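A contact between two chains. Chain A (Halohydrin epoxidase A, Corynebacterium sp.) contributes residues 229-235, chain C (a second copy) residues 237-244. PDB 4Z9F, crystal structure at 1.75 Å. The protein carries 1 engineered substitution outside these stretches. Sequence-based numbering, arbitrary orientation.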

# COMPACT_ATOMS: atom_id res chain seq x y z
N ALA A 229 -20.90 7.73 -2.75
CA ALA A 229 -20.80 6.59 -1.83
C ALA A 229 -19.88 5.46 -2.28
O ALA A 229 -19.29 4.81 -1.39
CB ALA A 229 -22.20 6.03 -1.58
N PRO A 230 -19.70 5.14 -3.56
CA PRO A 230 -18.81 4.02 -3.91
C PRO A 230 -17.34 4.20 -3.49
O PRO A 230 -16.59 3.24 -3.61
CB PRO A 230 -18.94 3.93 -5.43
CG PRO A 230 -20.31 4.46 -5.70
CD PRO A 230 -20.43 5.61 -4.76
N ILE A 231 -16.93 5.37 -2.98
CA ILE A 231 -15.56 5.52 -2.47
C ILE A 231 -15.52 5.15 -0.99
O ILE A 231 -14.52 5.42 -0.29
CB ILE A 231 -15.02 6.95 -2.71
CG1 ILE A 231 -15.78 7.98 -1.86
CG2 ILE A 231 -15.06 7.29 -4.20
CD1 ILE A 231 -15.29 9.47 -2.08
N VAL A 232 -16.59 4.52 -0.50
CA VAL A 232 -16.66 4.09 0.88
C VAL A 232 -15.50 3.15 1.25
O VAL A 232 -15.03 2.35 0.43
CB VAL A 232 -18.02 3.41 1.14
CG1 VAL A 232 -18.17 2.20 0.23
CG2 VAL A 232 -18.15 3.01 2.59
N GLY A 233 -15.04 3.24 2.50
CA GLY A 233 -14.20 2.20 3.07
C GLY A 233 -12.72 2.36 2.87
O GLY A 233 -11.97 1.38 3.03
N GLN A 234 -12.26 3.55 2.53
CA GLN A 234 -10.85 3.74 2.25
C GLN A 234 -10.32 4.96 3.00
O GLN A 234 -11.07 5.73 3.60
CB GLN A 234 -10.59 3.90 0.76
CG GLN A 234 -11.03 5.23 0.18
CD GLN A 234 -10.94 5.21 -1.34
OE1 GLN A 234 -9.84 5.13 -1.91
NE2 GLN A 234 -12.10 5.20 -2.00
N PHE A 235 -9.00 5.10 2.92
CA PHE A 235 -8.23 6.15 3.56
C PHE A 235 -7.92 7.22 2.52
O PHE A 235 -7.54 6.89 1.40
CB PHE A 235 -6.95 5.53 4.12
CG PHE A 235 -5.93 6.52 4.64
CD1 PHE A 235 -5.83 6.76 6.00
CD2 PHE A 235 -5.01 7.10 3.79
CE1 PHE A 235 -4.85 7.62 6.50
CE2 PHE A 235 -4.03 7.95 4.28
CZ PHE A 235 -3.96 8.21 5.64
N ALA C 237 -10.07 4.64 -4.84
CA ALA C 237 -10.90 3.52 -5.25
C ALA C 237 -12.34 3.97 -5.43
O ALA C 237 -12.86 4.78 -4.65
CB ALA C 237 -10.84 2.40 -4.20
N PHE C 238 -12.99 3.46 -6.47
CA PHE C 238 -14.42 3.72 -6.72
C PHE C 238 -15.01 2.34 -6.96
O PHE C 238 -15.28 1.95 -8.10
CB PHE C 238 -14.62 4.69 -7.91
CG PHE C 238 -16.05 5.10 -8.13
CD1 PHE C 238 -16.57 6.23 -7.54
CD2 PHE C 238 -16.88 4.34 -8.96
CE1 PHE C 238 -17.89 6.61 -7.75
CE2 PHE C 238 -18.20 4.71 -9.17
CZ PHE C 238 -18.70 5.85 -8.57
N THR C 239 -15.19 1.57 -5.88
CA THR C 239 -15.46 0.15 -5.99
C THR C 239 -16.57 -0.34 -5.07
O THR C 239 -16.80 -1.55 -5.02
CB THR C 239 -14.19 -0.68 -5.67
OG1 THR C 239 -13.90 -0.59 -4.26
CG2 THR C 239 -12.98 -0.21 -6.48
N GLY C 240 -17.22 0.54 -4.32
CA GLY C 240 -18.22 0.14 -3.34
C GLY C 240 -17.65 -0.62 -2.16
O GLY C 240 -18.36 -1.42 -1.55
N GLY C 241 -16.37 -0.39 -1.81
CA GLY C 241 -15.76 -1.12 -0.71
C GLY C 241 -15.08 -2.41 -1.09
O GLY C 241 -14.58 -3.12 -0.20
N TYR C 242 -15.06 -2.76 -2.38
CA TYR C 242 -14.32 -3.93 -2.83
C TYR C 242 -12.83 -3.77 -2.53
O TYR C 242 -12.18 -4.70 -2.03
CB TYR C 242 -14.57 -4.13 -4.32
CG TYR C 242 -13.76 -5.22 -4.98
CD1 TYR C 242 -12.78 -4.91 -5.91
CD2 TYR C 242 -14.01 -6.56 -4.70
CE1 TYR C 242 -12.05 -5.90 -6.54
CE2 TYR C 242 -13.28 -7.57 -5.33
CZ TYR C 242 -12.30 -7.22 -6.25
OH TYR C 242 -11.57 -8.21 -6.87
N LEU C 243 -12.28 -2.61 -2.84
CA LEU C 243 -10.97 -2.21 -2.35
C LEU C 243 -11.15 -1.46 -1.04
O LEU C 243 -12.22 -0.90 -0.80
CB LEU C 243 -10.25 -1.32 -3.36
CG LEU C 243 -9.61 -1.96 -4.59
CD1 LEU C 243 -8.59 -1.02 -5.21
CD2 LEU C 243 -8.97 -3.25 -4.20
N PRO C 244 -10.11 -1.42 -0.20
CA PRO C 244 -8.83 -2.10 -0.37
C PRO C 244 -8.89 -3.59 -0.02
O PRO C 244 -8.04 -4.35 -0.48
CB PRO C 244 -7.90 -1.35 0.60
CG PRO C 244 -8.80 -0.84 1.64
CD PRO C 244 -10.11 -0.53 0.97
OXT PRO C 244 -9.78 -4.06 0.71
O HOH W 1 -14.37 1.64 -3.07
O HOH W 2 -12.85 1.73 -0.74

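Chain A opens with a short 3-10 segment and then runs on as loop, facing the end of a strand in chain C and the type I' turn from Thr C239 to Tyr C242. Ala A229 makes no contact across the interface, but its carbonyl O accepts a hydrogen bond from Val A232 N (2.9 Å), which closes a turn at the start of the stretch.

Pro A230 meets its partner in two ways. Its apolar, puckered ring places CB 3.6 Å from the centroid of the Phe C238 ring, nearly on the ring normal, so that a C-H points into the pi cloud. Its carbonyl O accepts a hydrogen bond from Gly C240 N (2.9 Å) and a weak one from Thr C239 N (3.1 Å). Water 1 donates to the same Pro A230 O and accepts from the backbone N of Thr C239 and of Gly C241, joining this carbonyl to more of the turn.

Ile A231 packs its apolar methyl CG2 against the aromatic ring, 3.8 Å from Phe C238 CD1, while its CA lies 3.5 Å from Ala C237 O in a CA-H...O contact. Val A232 rests CG1 on the turn, 3.7 Å from Gly C240 C. Both turn glycines have positive phi, and at Gly C241 a CB would be jammed against the preceding carbonyl. Water 2 donates to both Val A232 O and Leu C243 O, bridging two acceptors that could not bond to each other.

Gly A233 likewise has backbone angles that call for glycine; its O lies 3.4 Å from Pro C244 CD.

Gln A234 suits its place because a primary amide both donates and accepts. OE1 receives Ala C237 N (3.0 Å) and NE2 donates to Ala C237 O (2.8 Å), satisfying both backbone polar groups of one strand residue. NE2 also donates to Ile A231 O (3.0 Å), an internal bond that helps hold the amide in position. Phe A235 makes no contact: its CB points sideways and the end of its side chain leads away.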